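Local coordinates for protein putative aspartyl-tRNA synthetase (Leishmania major, PDB 6OD8) that probably catalyses the ATP-dependent attachment of L-aspartate to its cognate tRNA, as a class II aminoacyl-tRNA synthetase with an OB-fold nucleic acid binding domain, at residues I74-L79 against T159-I164; L90-V95 against E140-V145; R94-R99 against F106-D111; T180-L185 against L205-M210. All coordinates share one frame; numbering follows the deposited sequence.

Contacts 1, 2 and 3 lie together in the OB-fold domain, and contact 4 lies where the chain passes on toward the class II synthetase domain. Contacts 2 and 3, their centres about 8 Å apart, use the two edges of strand 88-100: strand 142-151 pairs with one and strand 104-111 with the other, and Arg94 and Val95 serve both. Contact 1, about 13 Å from contact 2 between centres, joins segments that bracket both pairings in sequence. Contact 4 follows them along the chain and reaches back through Leu185 and Met210 to Glu140. Contacts 2, 3 and 4 also touch the second subunit, so this part of the chain contributes to the subunit interface.

Contact 1 of 4, residues I74-L79 against T159-I164; sequences IPVSEL and TSHSDI
Leu79 and His161 make the closest backbone approach, with CA atoms 7.5 Å apart, where a short 3-10 segment at Val76-Glu78 faces the type I beta turn His161-Ile164. At that distance the contact has to be made by side chains reaching across to backbone carbonyls and to one another. The His161 imidazole carries most of it. Its CG stands anti to the carbonyl carbon (chi1 -68°), and the ring extends to the 3-10 segment, where NE2 comes within 2.8 Å of Val76 O. Leu79 CB sits over the centre of one ring face, 4.3 Å from the centroid and 9° off the ring normal, which makes a CH-pi contact. At the ring edge, Ser77 O lies in the plane, 3.7 Å from His161 CE1. The Val76 side chain crosses the imidazole at a slant, its CG1 4.1 Å from His161 CD2. Ile164 adds the second apolar arm: its CD1 touches Leu79 CB at 3.7 Å and also approaches Leu79 O. The other ring nitrogen, His161 ND1, is hydrogen-bonded to Ser80 OG, a bond that would help fix the ring's rotation. The contact lies against the OB-fold sheet: Val76 and Leu79 rest on Ile91 of strand 88-100, Leu79 and Ile164 share Val149 of strand 142-151, and His161 packs on Asp114 at the start of strand 114-121.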
loop_
_atom_site.group_PDB
_atom_site.type_symbol
_atom_site.label_atom_id
_atom_site.label_comp_id
_atom_site.label_asym_id
_atom_site.label_seq_id
_atom_site.Cartn_x
_atom_site.Cartn_y
_atom_site.Cartn_z
ATOM N N ILE A 74 6.558 -30.849 2.388
ATOM C CA ILE A 74 6.121 -30.642 1.008
ATOM C C ILE A 74 4.729 -30.012 1.035
ATOM O O ILE A 74 3.810 -30.607 1.615
ATOM C CB ILE A 74 6.092 -31.957 0.216
ATOM C CG1 ILE A 74 7.430 -32.708 0.311
ATOM C CG2 ILE A 74 5.658 -31.714 -1.235
ATOM C CD1 ILE A 74 8.594 -31.966 -0.287
ATOM N N PRO A 75 4.520 -28.853 0.411
ATOM C CA PRO A 75 3.159 -28.302 0.339
ATOM C C PRO A 75 2.263 -29.126 -0.581
ATOM O O PRO A 75 2.712 -29.729 -1.556
ATOM C CB PRO A 75 3.374 -26.886 -0.208
ATOM C CG PRO A 75 4.689 -26.923 -0.873
ATOM C CD PRO A 75 5.525 -27.942 -0.167
ATOM N N VAL A 76 0.971 -29.145 -0.254
ATOM C CA VAL A 76 0.010 -29.897 -1.051
ATOM C C VAL A 76 0.064 -29.467 -2.515
ATOM O O VAL A 76 -0.142 -30.288 -3.417
ATOM C CB VAL A 76 -1.407 -29.733 -0.461
ATOM C CG1 VAL A 76 -2.417 -30.536 -1.261
ATOM C CG2 VAL A 76 -1.417 -30.170 0.992
ATOM N N SER A 77 0.392 -28.194 -2.772
ATOM C CA SER A 77 0.391 -27.674 -4.138
ATOM C C SER A 77 1.397 -28.394 -5.024
ATOM O O SER A 77 1.211 -28.461 -6.245
ATOM C CB SER A 77 0.675 -26.170 -4.127
ATOM O OG SER A 77 1.869 -25.867 -3.405
ATOM N N GLU A 78 2.455 -28.962 -4.431
ATOM C CA GLU A 78 3.548 -29.567 -5.180
ATOM C C GLU A 78 3.353 -31.055 -5.462
ATOM O O GLU A 78 4.192 -31.650 -6.139
ATOM C CB GLU A 78 4.874 -29.362 -4.426
ATOM C CG GLU A 78 5.377 -27.918 -4.381
ATOM C CD GLU A 78 6.645 -27.750 -3.535
ATOM O OE1 GLU A 78 7.191 -28.762 -3.038
ATOM O OE2 GLU A 78 7.095 -26.595 -3.358
ATOM N N LEU A 79 2.263 -31.665 -4.987
ATOM C CA LEU A 79 2.149 -33.121 -4.961
ATOM C C LEU A 79 2.003 -33.759 -6.333
ATOM O O LEU A 79 2.126 -34.987 -6.441
ATOM C CB LEU A 79 0.965 -33.523 -4.086
ATOM C CG LEU A 79 1.238 -33.363 -2.597
ATOM C CD1 LEU A 79 -0.011 -33.682 -1.767
ATOM C CD2 LEU A 79 2.405 -34.258 -2.227
ATOM N N THR A 159 -11.130 -34.056 -6.125
ATOM C CA THR A 159 -9.954 -33.340 -5.634
ATOM C C THR A 159 -9.236 -32.670 -6.799
ATOM O O THR A 159 -9.413 -33.046 -7.960
ATOM C CB THR A 159 -8.969 -34.281 -4.911
ATOM O OG1 THR A 159 -8.458 -35.241 -5.847
ATOM C CG2 THR A 159 -9.660 -35.003 -3.777
ATOM N N SER A 160 -8.405 -31.675 -6.482
ATOM C CA SER A 160 -7.659 -30.995 -7.537
ATOM C C SER A 160 -6.462 -31.814 -8.019
ATOM O O SER A 160 -6.057 -31.679 -9.180
ATOM C CB SER A 160 -7.211 -29.613 -7.058
ATOM O OG SER A 160 -6.304 -29.709 -5.971
ATOM N N HIS A 161 -5.885 -32.659 -7.159
ATOM C CA HIS A 161 -4.828 -33.588 -7.567
ATOM C C HIS A 161 -5.454 -34.932 -7.937
ATOM O O HIS A 161 -5.264 -35.949 -7.271
ATOM C CB HIS A 161 -3.796 -33.754 -6.457
ATOM C CG HIS A 161 -2.978 -32.532 -6.201
ATOM N ND1 HIS A 161 -1.969 -32.121 -7.044
ATOM C CD2 HIS A 161 -3.006 -31.640 -5.183
ATOM C CE1 HIS A 161 -1.416 -31.023 -6.562
ATOM N NE2 HIS A 161 -2.029 -30.708 -5.434
ATOM N N SER A 162 -6.221 -34.918 -9.032
ATOM C CA SER A 162 -7.028 -36.077 -9.399
ATOM C C SER A 162 -6.192 -37.255 -9.888
ATOM O O SER A 162 -6.673 -38.393 -9.870
ATOM C CB SER A 162 -8.031 -35.674 -10.474
ATOM O OG SER A 162 -7.333 -35.160 -11.593
ATOM N N ASP A 163 -4.958 -37.009 -10.318
ATOM C CA ASP A 163 -4.122 -38.050 -10.896
ATOM C C ASP A 163 -3.436 -38.922 -9.851
ATOM O O ASP A 163 -2.919 -39.989 -10.200
ATOM C CB ASP A 163 -3.060 -37.406 -11.785
ATOM C CG ASP A 163 -2.238 -36.357 -11.040
ATOM O OD1 ASP A 163 -2.825 -35.591 -10.233
ATOM O OD2 ASP A 163 -1.001 -36.310 -11.251
ATOM N N ILE A 164 -3.401 -38.492 -8.586
ATOM C CA ILE A 164 -2.610 -39.157 -7.562
ATOM C C ILE A 164 -3.443 -39.365 -6.304
ATOM O O ILE A 164 -4.492 -38.753 -6.100
ATOM C CB ILE A 164 -1.325 -38.381 -7.208
ATOM C CG1 ILE A 164 -1.689 -37.009 -6.657
ATOM C CG2 ILE A 164 -0.396 -38.277 -8.421
ATOM C CD1 ILE A 164 -0.663 -36.417 -5.758
#

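Contact 2 of 4, residues L90-V95 against E140-V145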
loop_
_atom_site.group_PDB
_atom_site.type_symbol
_atom_site.label_atom_id
_atom_site.label_comp_id
_atom_site.label_asym_id
_atom_site.label_seq_id
_atom_site.Cartn_x
_atom_site.Cartn_y
_atom_site.Cartn_z
ATOM N N LEU A 90 6.403 -35.816 3.574
ATOM C CA LEU A 90 5.787 -35.224 4.757
ATOM C C LEU A 90 4.974 -34.019 4.323
ATOM O O LEU A 90 5.529 -33.074 3.760
ATOM C CB LEU A 90 6.852 -34.802 5.769
ATOM C CG LEU A 90 6.342 -34.062 7.003
ATOM C CD1 LEU A 90 5.492 -34.988 7.864
ATOM C CD2 LEU A 90 7.524 -33.514 7.783
ATOM N N ILE A 91 3.678 -34.050 4.601
ATOM C CA ILE A 91 2.768 -32.979 4.215
ATOM C C ILE A 91 2.033 -32.495 5.457
ATOM O O ILE A 91 1.657 -33.292 6.323
ATOM C CB ILE A 91 1.769 -33.456 3.140
ATOM C CG1 ILE A 91 2.514 -34.088 1.961
ATOM C CG2 ILE A 91 0.908 -32.302 2.651
ATOM C CD1 ILE A 91 1.783 -35.270 1.349
ATOM N N ARG A 92 1.825 -31.179 5.539
ATOM C CA ARG A 92 0.949 -30.588 6.542
ATOM C C ARG A 92 -0.295 -30.063 5.833
ATOM O O ARG A 92 -0.183 -29.281 4.884
ATOM C CB ARG A 92 1.669 -29.466 7.291
ATOM C CG ARG A 92 0.849 -28.858 8.403
ATOM C CD ARG A 92 1.745 -27.995 9.270
ATOM N NE ARG A 92 2.762 -28.822 9.938
ATOM C CZ ARG A 92 3.752 -28.341 10.690
ATOM N NH1 ARG A 92 3.862 -27.027 10.870
ATOM N NH2 ARG A 92 4.634 -29.177 11.260
ATOM N N ALA A 93 -1.478 -30.498 6.273
ATOM C CA ALA A 93 -2.692 -30.163 5.546
ATOM C C ALA A 93 -3.894 -30.144 6.482
ATOM O O ALA A 93 -3.861 -30.688 7.592
ATOM C CB ALA A 93 -2.946 -31.166 4.405
ATOM N N ARG A 94 -4.968 -29.532 5.976
ATOM C CA ARG A 94 -6.297 -29.580 6.577
ATOM C C ARG A 94 -7.002 -30.883 6.244
ATOM O O ARG A 94 -6.927 -31.373 5.118
ATOM C CB ARG A 94 -7.159 -28.425 6.052
ATOM C CG ARG A 94 -6.726 -27.066 6.523
ATOM C CD ARG A 94 -7.550 -26.611 7.702
ATOM N NE ARG A 94 -7.275 -25.207 8.016
ATOM C CZ ARG A 94 -7.455 -24.665 9.217
ATOM N NH1 ARG A 94 -7.914 -25.399 10.218
ATOM N NH2 ARG A 94 -7.198 -23.379 9.408
ATOM N N VAL A 95 -7.731 -31.416 7.216
ATOM C CA VAL A 95 -8.609 -32.563 6.995
ATOM C C VAL A 95 -9.946 -32.008 6.505
ATOM O O VAL A 95 -10.725 -31.460 7.286
ATOM C CB VAL A 95 -8.774 -33.394 8.266
ATOM C CG1 VAL A 95 -9.721 -34.558 8.028
ATOM C CG2 VAL A 95 -7.400 -33.895 8.779
ATOM N N GLU A 140 -11.285 -30.074 9.612
ATOM C CA GLU A 140 -10.549 -28.820 9.748
ATOM C C GLU A 140 -9.345 -28.945 10.697
ATOM O O GLU A 140 -8.579 -27.987 10.813
ATOM C CB GLU A 140 -11.438 -27.632 10.184
ATOM C CG GLU A 140 -12.548 -27.363 9.160
ATOM C CD GLU A 140 -11.960 -27.135 7.791
ATOM O OE1 GLU A 140 -11.231 -26.125 7.625
ATOM O OE2 GLU A 140 -12.169 -27.990 6.899
ATOM N N SER A 141 -9.137 -30.086 11.356
ATOM C CA SER A 141 -7.872 -30.295 12.044
ATOM C C SER A 141 -6.741 -30.179 11.031
ATOM O O SER A 141 -6.924 -30.426 9.839
ATOM C CB SER A 141 -7.821 -31.672 12.714
ATOM O OG SER A 141 -8.859 -31.843 13.657
ATOM N N ILE A 142 -5.563 -29.790 11.506
ATOM C CA ILE A 142 -4.373 -29.771 10.672
ATOM C C ILE A 142 -3.507 -30.959 11.070
ATOM O O ILE A 142 -3.263 -31.194 12.258
ATOM C CB ILE A 142 -3.622 -28.439 10.805
ATOM C CG1 ILE A 142 -4.478 -27.316 10.210
ATOM C CG2 ILE A 142 -2.282 -28.529 10.102
ATOM C CD1 ILE A 142 -3.956 -25.933 10.506
ATOM N N VAL A 143 -3.077 -31.736 10.072
ATOM C CA VAL A 143 -2.343 -32.973 10.323
ATOM C C VAL A 143 -0.996 -32.925 9.618
ATOM O O VAL A 143 -0.847 -32.279 8.581
ATOM C CB VAL A 143 -3.136 -34.218 9.862
ATOM C CG1 VAL A 143 -4.344 -34.468 10.752
ATOM C CG2 VAL A 143 -3.540 -34.098 8.390
ATOM N N ASP A 144 -0.003 -33.605 10.203
ATOM C CA ASP A 144 1.239 -33.947 9.527
ATOM C C ASP A 144 1.108 -35.396 9.095
ATOM O O ASP A 144 0.921 -36.273 9.941
ATOM C CB ASP A 144 2.453 -33.803 10.451
ATOM C CG ASP A 144 2.993 -32.394 10.509
ATOM O OD1 ASP A 144 2.726 -31.602 9.583
ATOM O OD2 ASP A 144 3.703 -32.084 11.486
ATOM N N VAL A 145 1.191 -35.655 7.799
ATOM C CA VAL A 145 1.053 -37.003 7.258
ATOM C C VAL A 145 2.355 -37.378 6.565
ATOM O O VAL A 145 2.918 -36.566 5.820
ATOM C CB VAL A 145 -0.140 -37.093 6.288
ATOM C CG1 VAL A 145 -0.165 -38.432 5.576
ATOM C CG2 VAL A 145 -1.442 -36.866 7.038
#
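Ile91 pairs with Val145 and Ala93 with Val143 as antiparallel hydrogen-bonded pairs, alternating with the non-hydrogen-bonded pairs Arg92-Asp144 and Arg94-Ile142. The strand axes come within 4.6 Å. Past the last bridge the backbone link continues, since Val95 N donates to Ser141 O and Glu140 N to Val95 O.

Charged contacts occupy the face that bears Arg92 and Arg94. Arg92 and Asp144 lie side by side in a side-on, two-nitrogen salt bridge: NE meets OD1 at 2.8 Å, almost straight at 176°, and NH2 reaches the syn lone pair of OD2 at 3.1 Å. A bend at chi3 (-64°) turns NE toward the carboxylate, whose plane is 31° from that of the guanidinium. Arg94 instead donates from NH1 to a backbone carbonyl, Glu140 O, at 2.7 Å, with the oxygen in the guanidinium plane. The Glu140 carboxylate has its own partners, Arg213 and Arg110. Asp286 of the second subunit forms a salt bridge with Arg94, and Trp521 of that subunit packs on Arg92.

Packing contacts complete the pairing. Ile142 CD1 covers the centre of one Arg94 guanidinium face, while its CG2 meets Arg92 CG at 3.6 Å. On the other side of the sheet, the apolar pair Val95 CG2 and Val143 CG1 touch at 3.7 Å.

Strand 104-111 flanks strand 88-100, and strand 170-173 covers Val143 and Val145 through Ile171.

Contact 3 of 4, residues R94-R99 against F106-D111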
loop_
_atom_site.group_PDB
_atom_site.type_symbol
_atom_site.label_atom_id
_atom_site.label_comp_id
_atom_site.label_asym_id
_atom_site.label_seq_id
_atom_site.Cartn_x
_atom_site.Cartn_y
_atom_site.Cartn_z
ATOM N N ARG A 94 -4.968 -29.532 5.976
ATOM C CA ARG A 94 -6.297 -29.580 6.577
ATOM C C ARG A 94 -7.002 -30.883 6.244
ATOM O O ARG A 94 -6.927 -31.373 5.118
ATOM C CB ARG A 94 -7.159 -28.425 6.052
ATOM C CG ARG A 94 -6.726 -27.066 6.523
ATOM C CD ARG A 94 -7.550 -26.611 7.702
ATOM N NE ARG A 94 -7.275 -25.207 8.016
ATOM C CZ ARG A 94 -7.455 -24.665 9.217
ATOM N NH1 ARG A 94 -7.914 -25.399 10.218
ATOM N NH2 ARG A 94 -7.198 -23.379 9.408
ATOM N N VAL A 95 -7.731 -31.416 7.216
ATOM C CA VAL A 95 -8.609 -32.563 6.995
ATOM C C VAL A 95 -9.946 -32.008 6.505
ATOM O O VAL A 95 -10.725 -31.460 7.286
ATOM C CB VAL A 95 -8.774 -33.394 8.266
ATOM C CG1 VAL A 95 -9.721 -34.558 8.028
ATOM C CG2 VAL A 95 -7.400 -33.895 8.779
ATOM N N SER A 96 -10.217 -32.136 5.204
ATOM C CA SER A 96 -11.508 -31.683 4.686
ATOM C C SER A 96 -12.614 -32.656 5.053
ATOM O O SER A 96 -13.687 -32.248 5.516
ATOM C CB SER A 96 -11.466 -31.526 3.164
ATOM O OG SER A 96 -10.765 -30.369 2.775
ATOM N N THR A 97 -12.395 -33.937 4.770
ATOM C CA THR A 97 -13.321 -35.002 5.104
ATOM C C THR A 97 -12.508 -36.193 5.586
ATOM O O THR A 97 -11.316 -36.320 5.279
ATOM C CB THR A 97 -14.184 -35.427 3.909
ATOM O OG1 THR A 97 -13.333 -35.970 2.890
ATOM C CG2 THR A 97 -14.971 -34.244 3.343
ATOM N N THR A 98 -13.168 -37.075 6.329
ATOM C CA THR A 98 -12.513 -38.308 6.739
ATOM C C THR A 98 -13.583 -39.309 7.133
ATOM O O THR A 98 -14.596 -38.939 7.731
ATOM C CB THR A 98 -11.525 -38.083 7.897
ATOM O OG1 THR A 98 -10.848 -39.315 8.192
ATOM C CG2 THR A 98 -12.259 -37.586 9.140
ATOM N N ARG A 99 -13.360 -40.565 6.765
ATOM C CA ARG A 99 -14.323 -41.614 7.045
ATOM C C ARG A 99 -13.584 -42.936 7.127
ATOM O O ARG A 99 -12.512 -43.104 6.540
ATOM C CB ARG A 99 -15.419 -41.691 5.977
ATOM C CG ARG A 99 -14.923 -42.134 4.616
ATOM C CD ARG A 99 -16.056 -42.243 3.599
ATOM N NE ARG A 99 -15.575 -42.723 2.303
ATOM C CZ ARG A 99 -15.580 -44.000 1.930
ATOM N NH1 ARG A 99 -16.048 -44.934 2.748
ATOM N NH2 ARG A 99 -15.114 -44.345 0.736
ATOM N N PHE A 106 -10.293 -43.222 4.632
ATOM C CA PHE A 106 -10.243 -42.387 3.440
ATOM C C PHE A 106 -10.431 -40.941 3.854
ATOM O O PHE A 106 -11.394 -40.617 4.556
ATOM C CB PHE A 106 -11.330 -42.767 2.427
ATOM C CG PHE A 106 -11.225 -44.182 1.938
ATOM C CD1 PHE A 106 -10.515 -44.475 0.788
ATOM C CD2 PHE A 106 -11.834 -45.218 2.634
ATOM C CE1 PHE A 106 -10.422 -45.771 0.332
ATOM C CE2 PHE A 106 -11.743 -46.520 2.185
ATOM C CZ PHE A 106 -11.034 -46.796 1.034
ATOM N N MET A 107 -9.525 -40.081 3.396
ATOM C CA MET A 107 -9.541 -38.671 3.740
ATOM C C MET A 107 -9.321 -37.849 2.481
ATOM O O MET A 107 -8.742 -38.311 1.493
ATOM C CB MET A 107 -8.448 -38.317 4.766
ATOM C CG MET A 107 -8.324 -39.280 5.935
ATOM S SD MET A 107 -6.942 -38.859 7.023
ATOM C CE MET A 107 -7.521 -37.313 7.700
ATOM N N VAL A 108 -9.781 -36.611 2.535
ATOM C CA VAL A 108 -9.387 -35.586 1.581
ATOM C C VAL A 108 -8.615 -34.548 2.371
ATOM O O VAL A 108 -9.153 -33.973 3.328
ATOM C CB VAL A 108 -10.585 -34.940 0.865
ATOM C CG1 VAL A 108 -10.081 -33.788 0.006
ATOM C CG2 VAL A 108 -11.339 -35.968 0.023
ATOM N N LEU A 109 -7.354 -34.330 1.988
ATOM C CA LEU A 109 -6.500 -33.321 2.601
ATOM C C LEU A 109 -6.407 -32.110 1.680
ATOM O O LEU A 109 -6.357 -32.249 0.452
ATOM C CB LEU A 109 -5.098 -33.874 2.894
ATOM C CG LEU A 109 -5.102 -35.122 3.788
ATOM C CD1 LEU A 109 -3.678 -35.631 4.079
ATOM C CD2 LEU A 109 -5.876 -34.889 5.077
ATOM N N ARG A 110 -6.375 -30.926 2.290
ATOM C CA ARG A 110 -6.576 -29.658 1.595
ATOM C C ARG A 110 -5.568 -28.620 2.078
ATOM O O ARG A 110 -5.217 -28.585 3.260
ATOM C CB ARG A 110 -7.998 -29.150 1.859
ATOM C CG ARG A 110 -8.383 -27.881 1.180
ATOM C CD ARG A 110 -9.702 -27.337 1.722
ATOM N NE ARG A 110 -9.518 -26.453 2.876
ATOM C CZ ARG A 110 -10.008 -26.675 4.094
ATOM N NH1 ARG A 110 -10.725 -27.771 4.362
ATOM N NH2 ARG A 110 -9.768 -25.797 5.057
ATOM N N ASP A 111 -5.118 -27.761 1.165
ATOM C CA ASP A 111 -4.442 -26.520 1.546
ATOM C C ASP A 111 -4.896 -25.464 0.544
ATOM O O ASP A 111 -4.420 -25.432 -0.598
ATOM C CB ASP A 111 -2.928 -26.681 1.570
ATOM C CG ASP A 111 -2.230 -25.466 2.164
ATOM O OD1 ASP A 111 -2.912 -24.467 2.483
ATOM O OD2 ASP A 111 -0.996 -25.511 2.302
HETATM O O HOH W 1 -13.133 -38.901 2.928
#
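The Arg99 guanidinium lies over one face of the Phe106 ring near the turn of the hairpin, the two planes 10° apart. Arg99 NH2 is offset toward the ring's rim and 3.9 Å from Phe106 CD2. On the opposite sheet face, Met107 CE rests against both methyls of Val95, 3.5 Å from CG1, and Thr98 OG1 touches Met107 CG. Ser96 OG accepts a hydrogen bond from Arg110 NH1 at 3.0 Å, tilted 16° from the guanidinium plane, while Arg94 CB lies over one face of that same group.

Backbone pairing holds these groups in place. Arg94-Arg110 and Arg99-Phe106 are bonded in both directions, but between them the register slips by one: Ser96 N donates to Val108 O at 2.8 Å, and Val108 N to Thr97 O at 3.2 Å, from 39° above the carbonyl plane. A water bridges Thr97 OG1 and Phe106 O.

Further out, Asp286 of the second subunit and Glu140 of the same chain form salt bridges with Arg110, which would offset its charge beside Arg94, and Met134 O binds Thr98 OG1. Two residues, Ser96 and Thr97, thus face the single Val108, which defines a classic beta bulge in the antiparallel hairpin 88-100/104-111 of the OB fold.

Contact 4 of 4, residues T180-L185 against L205-M210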
loop_
_atom_site.group_PDB
_atom_site.type_symbol
_atom_site.label_atom_id
_atom_site.label_comp_id
_atom_site.label_asym_id
_atom_site.label_seq_id
_atom_site.Cartn_x
_atom_site.Cartn_y
_atom_site.Cartn_z
ATOM N N THR A 180 -17.557 -29.135 16.441
ATOM C CA THR A 180 -18.703 -28.278 16.151
ATOM C C THR A 180 -18.216 -27.069 15.352
ATOM O O THR A 180 -17.498 -26.214 15.881
ATOM C CB THR A 180 -19.380 -27.838 17.440
ATOM O OG1 THR A 180 -19.630 -28.993 18.249
ATOM C CG2 THR A 180 -20.689 -27.138 17.128
ATOM N N LEU A 181 -18.570 -27.026 14.078
ATOM C CA LEU A 181 -18.190 -25.938 13.183
ATOM C C LEU A 181 -19.308 -24.907 13.118
ATOM O O LEU A 181 -20.481 -25.256 13.272
ATOM C CB LEU A 181 -17.899 -26.468 11.773
ATOM C CG LEU A 181 -16.732 -27.446 11.642
ATOM C CD1 LEU A 181 -16.613 -27.939 10.223
ATOM C CD2 LEU A 181 -15.437 -26.779 12.071
ATOM N N PRO A 182 -18.993 -23.624 12.903
ATOM C CA PRO A 182 -20.076 -22.638 12.730
ATOM C C PRO A 182 -20.923 -22.911 11.501
ATOM O O PRO A 182 -22.090 -22.516 11.460
ATOM C CB PRO A 182 -19.321 -21.305 12.614
ATOM C CG PRO A 182 -17.952 -21.681 12.142
ATOM C CD PRO A 182 -17.657 -23.027 12.756
ATOM N N PHE A 183 -20.340 -23.552 10.492
ATOM C CA PHE A 183 -20.978 -23.990 9.261
ATOM C C PHE A 183 -19.943 -24.848 8.557
ATOM O O PHE A 183 -18.754 -24.761 8.865
ATOM C CB PHE A 183 -21.417 -22.813 8.372
ATOM C CG PHE A 183 -20.344 -21.762 8.171
ATOM C CD1 PHE A 183 -20.353 -20.596 8.920
ATOM C CD2 PHE A 183 -19.336 -21.943 7.236
ATOM C CE1 PHE A 183 -19.368 -19.631 8.748
ATOM C CE2 PHE A 183 -18.340 -20.982 7.052
ATOM C CZ PHE A 183 -18.361 -19.822 7.808
ATOM N N THR A 184 -20.397 -25.668 7.607
ATOM C CA THR A 184 -19.460 -26.512 6.871
ATOM C C THR A 184 -18.924 -25.788 5.640
ATOM O O THR A 184 -19.559 -24.875 5.091
ATOM C CB THR A 184 -20.114 -27.823 6.422
ATOM O OG1 THR A 184 -21.157 -27.525 5.475
ATOM C CG2 THR A 184 -20.711 -28.562 7.607
ATOM N N LEU A 185 -17.741 -26.225 5.194
ATOM C CA LEU A 185 -17.173 -25.683 3.963
ATOM C C LEU A 185 -18.072 -25.994 2.781
ATOM O O LEU A 185 -18.288 -25.150 1.897
ATOM C CB LEU A 185 -15.772 -26.260 3.741
ATOM C CG LEU A 185 -14.653 -25.622 4.555
ATOM C CD1 LEU A 185 -13.328 -25.950 3.903
ATOM C CD2 LEU A 185 -14.838 -24.108 4.676
ATOM N N LEU A 205 -19.654 -13.807 7.890
ATOM C CA LEU A 205 -18.708 -12.794 8.345
ATOM C C LEU A 205 -18.402 -12.952 9.823
ATOM O O LEU A 205 -17.313 -12.574 10.267
ATOM C CB LEU A 205 -19.247 -11.387 8.052
ATOM C CG LEU A 205 -19.573 -11.126 6.580
ATOM C CD1 LEU A 205 -20.288 -9.753 6.351
ATOM C CD2 LEU A 205 -18.333 -11.254 5.702
ATOM N N ASN A 206 -19.330 -13.533 10.586
ATOM C CA ASN A 206 -19.115 -13.724 12.015
ATOM C C ASN A 206 -18.014 -14.734 12.312
ATOM O O ASN A 206 -17.450 -14.687 13.404
ATOM C CB ASN A 206 -20.407 -14.179 12.695
ATOM C CG ASN A 206 -21.429 -13.072 12.795
ATOM O OD1 ASN A 206 -21.099 -11.899 12.624
ATOM N ND2 ASN A 206 -22.676 -13.433 13.066
ATOM N N SER A 207 -17.737 -15.660 11.383
ATOM C CA SER A 207 -16.603 -16.599 11.462
ATOM C C SER A 207 -15.833 -16.560 10.139
ATOM O O SER A 207 -15.707 -17.557 9.422
ATOM C CB SER A 207 -17.044 -18.030 11.754
ATOM O OG SER A 207 -17.843 -18.106 12.916
ATOM N N ARG A 208 -15.296 -15.378 9.833
ATOM C CA ARG A 208 -14.672 -15.141 8.541
ATOM C C ARG A 208 -13.490 -16.068 8.298
ATOM O O ARG A 208 -13.211 -16.415 7.143
ATOM C CB ARG A 208 -14.237 -13.673 8.443
ATOM C CG ARG A 208 -13.550 -13.320 7.163
ATOM C CD ARG A 208 -14.463 -13.554 5.974
ATOM N NE ARG A 208 -14.609 -12.331 5.201
ATOM C CZ ARG A 208 -15.273 -12.241 4.056
ATOM N NH1 ARG A 208 -15.839 -13.318 3.537
ATOM N NH2 ARG A 208 -15.355 -11.076 3.425
ATOM N N TRP A 209 -12.795 -16.488 9.366
ATOM C CA TRP A 209 -11.657 -17.394 9.207
ATOM C C TRP A 209 -12.087 -18.730 8.628
ATOM O O TRP A 209 -11.304 -19.383 7.923
ATOM C CB TRP A 209 -10.943 -17.603 10.546
ATOM C CG TRP A 209 -11.879 -17.888 11.695
ATOM C CD1 TRP A 209 -12.273 -19.113 12.165
ATOM C CD2 TRP A 209 -12.540 -16.915 12.509
ATOM N NE1 TRP A 209 -13.135 -18.956 13.223
ATOM C CE2 TRP A 209 -13.326 -17.615 13.444
ATOM C CE3 TRP A 209 -12.560 -15.511 12.519
ATOM C CZ2 TRP A 209 -14.121 -16.958 14.400
ATOM C CZ3 TRP A 209 -13.350 -14.864 13.470
ATOM C CH2 TRP A 209 -14.114 -15.589 14.395
ATOM N N MET A 210 -13.313 -19.166 8.914
ATOM C CA MET A 210 -13.821 -20.369 8.264
ATOM C C MET A 210 -14.179 -20.090 6.805
ATOM O O MET A 210 -13.825 -20.861 5.897
ATOM C CB MET A 210 -15.042 -20.891 9.037
ATOM C CG MET A 210 -15.599 -22.189 8.547
ATOM S SD MET A 210 -14.476 -23.583 8.900
ATOM C CE MET A 210 -15.396 -24.895 8.101
#
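Met210 reaches from the helix 208-211 into the loop Leu181-Thr184, and its side chain carries most of its segment's share of the contact. Its CB lies 3.7 Å from Phe183 CZ, beside the tip of the ring. CG, anti to the backbone N (chi1 -175°), moves further along the phenyl and approaches CE2 at 3.3 Å, a tight carbon-carbon contact, while on another side it borders Pro182 CG at 4.3 Å. The two side chains slide past each other in opposite directions, Phe183 running toward the helix and Met210 away from it. At CG the methionine bends (chi2 70°), which places SD; beyond it the chain extends again to CE. This terminal methyl gathers the most neighbours: Leu185 CD2 at 3.6 Å, Leu181 CD1 at 3.9 Å from a side chain crossing at about a right angle, and Phe183 O at 3.4 Å.

Ser207, at the N-cap position of the same helix, adds a smaller patch. Its OG meets Pro182 CB at 3.5 Å, and its CB faces both Pro182 CG and the Phe183 ring.

Around this cluster, Phe183 also packs on Val199, Leu185 on Glu140, and Leu518 of the second subunit lies against Leu181 and Pro182. The chemistry is therefore that of an apolar joint between the loop after strand 170-173 and the short helices 201-206 and 208-211. It holds by shape and dispersion, and it buries Phe183 O against a methyl without a polar partner, probably at some energetic cost.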